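Local atomic coordinates of probable ubiquitin-conjugating enzyme E2 7 (Caenorhabditis elegans, PDB entry 1PZV), a protein that probably catalyses the covalent attachment of ubiquitin to other proteins, taking it over from the E1 activating enzyme as a thioester. Residues 7-12 / 31-36; 53-58 / 68-73. All coordinates share one frame; numbering follows the deposited sequence.

Contact 1. Residues 7-12 / 31-36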
loop_
_atom_site.group_PDB
_atom_site.type_symbol
_atom_site.label_atom_id
_atom_site.label_comp_id
_atom_site.label_asym_id
_atom_site.label_seq_id
_atom_site.Cartn_x
_atom_site.Cartn_y
_atom_site.Cartn_z
ATOM N N LEU A 7 6.734 -20.022 1.205
ATOM C CA LEU A 7 5.737 -19.237 1.921
ATOM C C LEU A 7 5.066 -18.214 1.004
ATOM O O LEU A 7 3.842 -18.041 1.044
ATOM C CB LEU A 7 6.390 -18.539 3.122
ATOM C CG LEU A 7 5.556 -17.705 4.111
ATOM C CD1 LEU A 7 4.507 -18.558 4.840
ATOM C CD2 LEU A 7 6.515 -17.065 5.109
ATOM N N LEU A 8 5.865 -17.538 0.178
ATOM C CA LEU A 8 5.330 -16.545 -0.751
ATOM C C LEU A 8 4.429 -17.184 -1.790
ATOM O O LEU A 8 3.399 -16.617 -2.147
ATOM C CB LEU A 8 6.456 -15.782 -1.456
ATOM C CG LEU A 8 7.114 -14.674 -0.625
ATOM C CD1 LEU A 8 8.172 -13.938 -1.454
ATOM C CD2 LEU A 8 6.042 -13.699 -0.155
ATOM N N LYS A 9 4.806 -18.360 -2.281
ATOM C CA LYS A 9 3.974 -19.027 -3.279
ATOM C C LYS A 9 2.624 -19.358 -2.650
ATOM O O LYS A 9 1.571 -19.223 -3.279
ATOM C CB LYS A 9 4.653 -20.308 -3.793
ATOM C CG LYS A 9 5.876 -20.052 -4.685
ATOM C CD LYS A 9 6.599 -21.348 -5.065
ATOM C CE LYS A 9 7.946 -21.089 -5.766
ATOM N NZ LYS A 9 8.734 -22.352 -6.013
ATOM N N LYS A 10 2.667 -19.778 -1.393
ATOM C CA LYS A 10 1.459 -20.126 -0.662
ATOM C C LYS A 10 0.622 -18.875 -0.420
ATOM O O LYS A 10 -0.572 -18.871 -0.704
ATOM C CB LYS A 10 1.823 -20.799 0.676
ATOM C CG LYS A 10 0.661 -21.021 1.636
ATOM C CD LYS A 10 -0.370 -21.959 1.057
ATOM C CE LYS A 10 -1.688 -21.846 1.818
ATOM N NZ LYS A 10 -2.784 -22.658 1.198
ATOM N N GLN A 11 1.250 -17.817 0.094
ATOM C CA GLN A 11 0.539 -16.574 0.375
ATOM C C GLN A 11 -0.057 -15.929 -0.882
ATOM O O GLN A 11 -1.223 -15.490 -0.872
ATOM C CB GLN A 11 1.456 -15.583 1.106
ATOM C CG GLN A 11 1.857 -16.062 2.500
ATOM C CD GLN A 11 2.577 -15.008 3.318
ATOM O OE1 GLN A 11 2.936 -15.236 4.468
ATOM N NE2 GLN A 11 2.786 -13.848 2.728
ATOM N N LEU A 12 0.730 -15.876 -1.957
ATOM C CA LEU A 12 0.262 -15.305 -3.216
ATOM C C LEU A 12 -0.966 -16.062 -3.709
ATOM O O LEU A 12 -1.939 -15.459 -4.178
ATOM C CB LEU A 12 1.357 -15.382 -4.281
ATOM C CG LEU A 12 0.940 -14.980 -5.707
ATOM C CD1 LEU A 12 0.398 -13.569 -5.700
ATOM C CD2 LEU A 12 2.125 -15.097 -6.665
ATOM N N ASN A 31 8.474 -15.850 -13.142
ATOM C CA ASN A 31 9.508 -16.728 -12.605
ATOM C C ASN A 31 10.275 -16.073 -11.458
ATOM O O ASN A 31 11.390 -16.480 -11.134
ATOM C CB ASN A 31 10.480 -17.148 -13.714
ATOM C CG ASN A 31 9.797 -17.942 -14.818
ATOM O OD1 ASN A 31 8.927 -18.773 -14.553
ATOM N ND2 ASN A 31 10.199 -17.700 -16.061
ATOM N N ASP A 32 9.667 -15.059 -10.846
ATOM C CA ASP A 32 10.284 -14.342 -9.730
ATOM C C ASP A 32 9.255 -13.941 -8.672
ATOM O O ASP A 32 8.713 -12.828 -8.688
ATOM C CB ASP A 32 11.014 -13.101 -10.238
ATOM C CG ASP A 32 11.577 -12.274 -9.114
ATOM O OD1 ASP A 32 11.987 -12.884 -8.111
ATOM O OD2 ASP A 32 11.621 -11.029 -9.230
ATOM N N ILE A 33 9.007 -14.860 -7.746
ATOM C CA ILE A 33 8.034 -14.663 -6.681
ATOM C C ILE A 33 8.358 -13.537 -5.694
ATOM O O ILE A 33 7.620 -13.332 -4.734
ATOM C CB ILE A 33 7.851 -15.973 -5.887
ATOM C CG1 ILE A 33 6.526 -15.944 -5.126
ATOM C CG2 ILE A 33 9.022 -16.165 -4.937
ATOM C CD1 ILE A 33 5.321 -15.915 -6.021
ATOM N N TYR A 34 9.437 -12.796 -5.932
ATOM C CA TYR A 34 9.822 -11.717 -5.025
ATOM C C TYR A 34 9.392 -10.301 -5.428
ATOM O O TYR A 34 9.681 -9.340 -4.706
ATOM C CB TYR A 34 11.334 -11.760 -4.787
ATOM C CG TYR A 34 11.779 -12.971 -3.984
ATOM C CD1 TYR A 34 11.770 -12.951 -2.580
ATOM C CD2 TYR A 34 12.155 -14.158 -4.620
ATOM C CE1 TYR A 34 12.121 -14.091 -1.828
ATOM C CE2 TYR A 34 12.503 -15.300 -3.880
ATOM C CZ TYR A 34 12.482 -15.261 -2.488
ATOM O OH TYR A 34 12.800 -16.396 -1.765
ATOM N N LYS A 35 8.716 -10.169 -6.572
ATOM C CA LYS A 35 8.220 -8.867 -7.049
ATOM C C LYS A 35 6.744 -8.976 -7.402
ATOM O O LYS A 35 6.387 -9.580 -8.419
ATOM C CB LYS A 35 8.970 -8.405 -8.295
ATOM C CG LYS A 35 10.419 -8.030 -8.071
ATOM C CD LYS A 35 11.053 -7.472 -9.358
ATOM C CE LYS A 35 10.461 -6.114 -9.737
ATOM N NZ LYS A 35 10.707 -5.095 -8.680
ATOM N N TRP A 36 5.888 -8.386 -6.575
ATOM C CA TRP A 36 4.445 -8.440 -6.804
ATOM C C TRP A 36 3.864 -7.146 -7.343
ATOM O O TRP A 36 4.276 -6.053 -6.947
ATOM C CB TRP A 36 3.710 -8.755 -5.503
ATOM C CG TRP A 36 3.997 -10.094 -4.922
ATOM C CD1 TRP A 36 5.128 -10.835 -5.086
ATOM C CD2 TRP A 36 3.156 -10.834 -4.029
ATOM N NE1 TRP A 36 5.043 -11.996 -4.360
ATOM C CE2 TRP A 36 3.837 -12.026 -3.709
ATOM C CE3 TRP A 36 1.880 -10.618 -3.494
ATOM C CZ2 TRP A 36 3.301 -12.985 -2.846
ATOM C CZ3 TRP A 36 1.344 -11.572 -2.642
ATOM C CH2 TRP A 36 2.048 -12.746 -2.337
#
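Leu-12 lies across the benzo ring of the Trp-36 indole, its CD1 over one face in a CH-pi contact, 3.8 Å from the centroid of the six-membered ring and 12° off the ring normal. Its first torsion sets this up: with CG anti to the backbone N (chi1 172°) the isobutyl group runs alongside the indole, while CD2 parts from the ring and meets Ile-33 CD1 at 3.4 Å. One turn earlier on the helix, Leu-8 divides its branches in the same manner. Its CD2 reaches Trp-36 CZ2 at 3.9 Å; its CD1 comes to Tyr-34 CD1 at 3.9 Å, and its CB rests against Ile-33 CG1. A broad ring suits position 36, since it can serve two leucines spaced four residues apart.

A hydrogen bond within 31-36 also limits how the indole can turn. Trp-36 NE1 donates to Ile-33 O over 2.9 Å; the acceptor lies in the indole plane, but the donor stands above the carbonyl plane. The type I turn from Asp-32 to Lys-35 brings that carbonyl round. Beyond the pair, Leu-27 of strand 23-27 touches Leu-12, Ile-33 and Trp-36, and Tyr-34 OH is hydrogen-bonded to Ser-4 OG. Helix 5-17 is thus held to the first strands of the UBC sheet by hydrocarbon contacts, while the polar N-H of the indole is satisfied by a carbonyl of the turn just before it.

Contact 2. Residues 53-58 / 68-73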
loop_
_atom_site.group_PDB
_atom_site.type_symbol
_atom_site.label_atom_id
_atom_site.label_comp_id
_atom_site.label_asym_id
_atom_site.label_seq_id
_atom_site.Cartn_x
_atom_site.Cartn_y
_atom_site.Cartn_z
ATOM N N PHE A 53 -5.230 2.197 -7.978
ATOM C CA PHE A 53 -3.802 2.429 -7.762
ATOM C C PHE A 53 -2.919 1.182 -7.817
ATOM O O PHE A 53 -3.027 0.290 -6.973
ATOM C CB PHE A 53 -3.583 3.134 -6.425
ATOM C CG PHE A 53 -4.520 4.275 -6.185
ATOM C CD1 PHE A 53 -5.729 4.072 -5.525
ATOM C CD2 PHE A 53 -4.197 5.555 -6.617
ATOM C CE1 PHE A 53 -6.604 5.136 -5.301
ATOM C CE2 PHE A 53 -5.062 6.621 -6.401
ATOM C CZ PHE A 53 -6.265 6.412 -5.742
ATOM N N LYS A 54 -2.037 1.145 -8.813
ATOM C CA LYS A 54 -1.121 0.026 -9.016
ATOM C C LYS A 54 0.051 0.142 -8.052
ATOM O O LYS A 54 0.507 1.240 -7.770
ATOM C CB LYS A 54 -0.624 0.019 -10.473
ATOM C CG LYS A 54 -1.764 -0.135 -11.506
ATOM C CD LYS A 54 -1.304 -0.076 -12.982
ATOM C CE LYS A 54 -0.973 1.350 -13.441
ATOM N NZ LYS A 54 -0.500 1.417 -14.860
ATOM N N ALA A 55 0.535 -0.979 -7.527
ATOM C CA ALA A 55 1.662 -0.920 -6.596
ATOM C C ALA A 55 2.557 -2.151 -6.694
ATOM O O ALA A 55 2.144 -3.214 -7.169
ATOM C CB ALA A 55 1.157 -0.744 -5.155
ATOM N N ILE A 56 3.788 -2.007 -6.232
ATOM C CA ILE A 56 4.718 -3.111 -6.285
ATOM C C ILE A 56 5.328 -3.431 -4.942
ATOM O O ILE A 56 5.807 -2.542 -4.230
ATOM C CB ILE A 56 5.823 -2.836 -7.293
ATOM C CG1 ILE A 56 5.220 -2.877 -8.699
ATOM C CG2 ILE A 56 6.954 -3.843 -7.118
ATOM C CD1 ILE A 56 6.216 -2.723 -9.811
ATOM N N LEU A 57 5.280 -4.720 -4.603
ATOM C CA LEU A 57 5.827 -5.227 -3.349
ATOM C C LEU A 57 7.143 -5.938 -3.609
ATOM O O LEU A 57 7.219 -6.843 -4.439
ATOM C CB LEU A 57 4.854 -6.208 -2.690
ATOM C CG LEU A 57 3.621 -5.660 -1.977
ATOM C CD1 LEU A 57 2.702 -6.802 -1.628
ATOM C CD2 LEU A 57 4.032 -4.911 -0.725
ATOM N N ASP A 58 8.181 -5.514 -2.903
ATOM C CA ASP A 58 9.495 -6.129 -3.032
ATOM C C ASP A 58 9.740 -6.951 -1.778
ATOM O O ASP A 58 9.775 -6.398 -0.675
ATOM C CB ASP A 58 10.567 -5.050 -3.160
ATOM C CG ASP A 58 10.562 -4.388 -4.521
ATOM O OD1 ASP A 58 11.119 -4.975 -5.470
ATOM O OD2 ASP A 58 9.989 -3.288 -4.646
ATOM N N PRO A 68 8.629 -6.374 3.515
ATOM C CA PRO A 68 8.848 -6.117 2.097
ATOM C C PRO A 68 8.720 -4.607 1.935
ATOM O O PRO A 68 8.205 -3.931 2.824
ATOM C CB PRO A 68 7.702 -6.869 1.440
ATOM C CG PRO A 68 6.597 -6.707 2.448
ATOM C CD PRO A 68 7.312 -6.995 3.742
ATOM N N LYS A 69 9.199 -4.073 0.822
ATOM C CA LYS A 69 9.083 -2.640 0.584
ATOM C C LYS A 69 7.889 -2.439 -0.335
ATOM O O LYS A 69 7.725 -3.180 -1.307
ATOM C CB LYS A 69 10.358 -2.089 -0.074
ATOM C CG LYS A 69 11.576 -2.065 0.851
ATOM C CD LYS A 69 12.745 -1.304 0.232
ATOM C CE LYS A 69 13.861 -1.073 1.248
ATOM N NZ LYS A 69 14.968 -0.229 0.700
ATOM N N MET A 70 7.039 -1.466 -0.023
ATOM C CA MET A 70 5.881 -1.216 -0.865
ATOM C C MET A 70 5.954 0.138 -1.535
ATOM O O MET A 70 5.922 1.169 -0.868
ATOM C CB MET A 70 4.589 -1.313 -0.062
ATOM C CG MET A 70 3.345 -1.201 -0.928
ATOM S SD MET A 70 1.878 -1.653 -0.010
ATOM C CE MET A 70 0.642 -1.672 -1.288
ATOM N N LYS A 71 6.051 0.124 -2.859
ATOM C CA LYS A 71 6.129 1.352 -3.633
ATOM C C LYS A 71 4.930 1.504 -4.560
ATOM O O LYS A 71 4.690 0.661 -5.420
ATOM C CB LYS A 71 7.411 1.376 -4.476
ATOM C CG LYS A 71 7.480 2.572 -5.407
ATOM C CD LYS A 71 8.858 2.730 -6.045
ATOM C CE LYS A 71 8.895 3.959 -6.957
ATOM N NZ LYS A 71 10.281 4.312 -7.381
ATOM N N PHE A 72 4.185 2.582 -4.381
ATOM C CA PHE A 72 3.034 2.847 -5.221
ATOM C C PHE A 72 3.381 3.393 -6.605
ATOM O O PHE A 72 4.117 4.361 -6.722
ATOM C CB PHE A 72 2.106 3.872 -4.538
ATOM C CG PHE A 72 0.868 3.291 -3.994
ATOM C CD1 PHE A 72 0.721 3.052 -2.634
ATOM C CD2 PHE A 72 -0.149 2.957 -4.855
ATOM C CE1 PHE A 72 -0.449 2.471 -2.148
ATOM C CE2 PHE A 72 -1.306 2.385 -4.393
ATOM C CZ PHE A 72 -1.464 2.137 -3.036
ATOM N N ILE A 73 2.871 2.771 -7.608
ATOM C CA ILE A 73 3.055 3.261 -8.941
ATOM C C ILE A 73 1.713 3.889 -9.156
ATOM O O ILE A 73 0.778 3.455 -8.507
ATOM C CB ILE A 73 3.360 2.138 -9.960
ATOM C CG1 ILE A 73 4.796 1.629 -9.729
ATOM C CG2 ILE A 73 3.180 2.624 -11.392
ATOM C CD1 ILE A 73 5.260 0.609 -10.738
#
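Ala-55 CB sits over one face of the Phe-72 ring, a CH-pi contact with 4.1 Å from the methyl carbon to the ring centroid and offset toward the rim. The small residue suits its place: Ala-55 and Phe-72 form a non-hydrogen-bonded antiparallel pair, and the methyl touches both the ring and Met-70, whose CE is 4.0 Å from Ala-55 CB. Met-70 keeps CG anti to the backbone N (chi1 -174°) and stays extended beyond it, which carries its methyl from its own pairing partner, Leu-57, along to Ala-55. Leu-57 in turn lays CD2 against Met-70 CB at 3.7 Å. An alanine in place of Phe-72 would probably leave the methyl of Ala-55 without its aromatic cover and open a gap beside Val-40 and Val-87, which the ring also touches.

On the other face Ile-56 meets Ile-73, just past the strand end, CD1 to CD1 at 3.6 Å. Lys-69 and Lys-71 leave this face with their chains leading away from the neighbouring strand, as suits long charged groups on an exposed surface.

Between the faces runs the hairpin's ladder. Ile-56 and Lys-71 exchange two nearly straight bonds, Ile-56 N to Lys-71 O at 2.9 Å and Lys-71 N to Ile-56 O at 3.0 Å; Asp-58 and Lys-69 exchange two more, the one from Lys-69 N noticeably bent. The Met-70 side chain lies about 9 Å from that of Cys-88, the predicted thioester cysteine, and touches Val-122 of helix 115-127. The hairpin is thus two-sided, with the apolar Ala-55, Leu-57, Met-70 and Phe-72 on its helix-facing side and Ile-56, Asp-58, Lys-69 and Lys-71 on the other.

In the fold
Both contacts reach the antiparallel UBC sheet, whose neighbouring strands 35-41 and 52-58 join them: Trp-36 O accepts a probable hydrogen bond from Leu-57 N, and Lys-35 NZ forms a long, weak ion pair with Asp-58 OD1. Contact 1, though mostly buried, lies toward the periphery, about 17 Å from the centre of the chain to its own centre; contact 2 is central at about 6 Å yet only partly buried. Their chemistry differs accordingly. Contact 1 docks a helix on a turn and strand start chiefly through apolar side chains, with no backbone pairing between its segments, whereas 53-58 and 68-73 are joined by a ladder of backbone bonds as well as by side chains, with one apolar face and one mixed face rich in charge. Helix 115-127 touches both, at Trp-36 and Met-70.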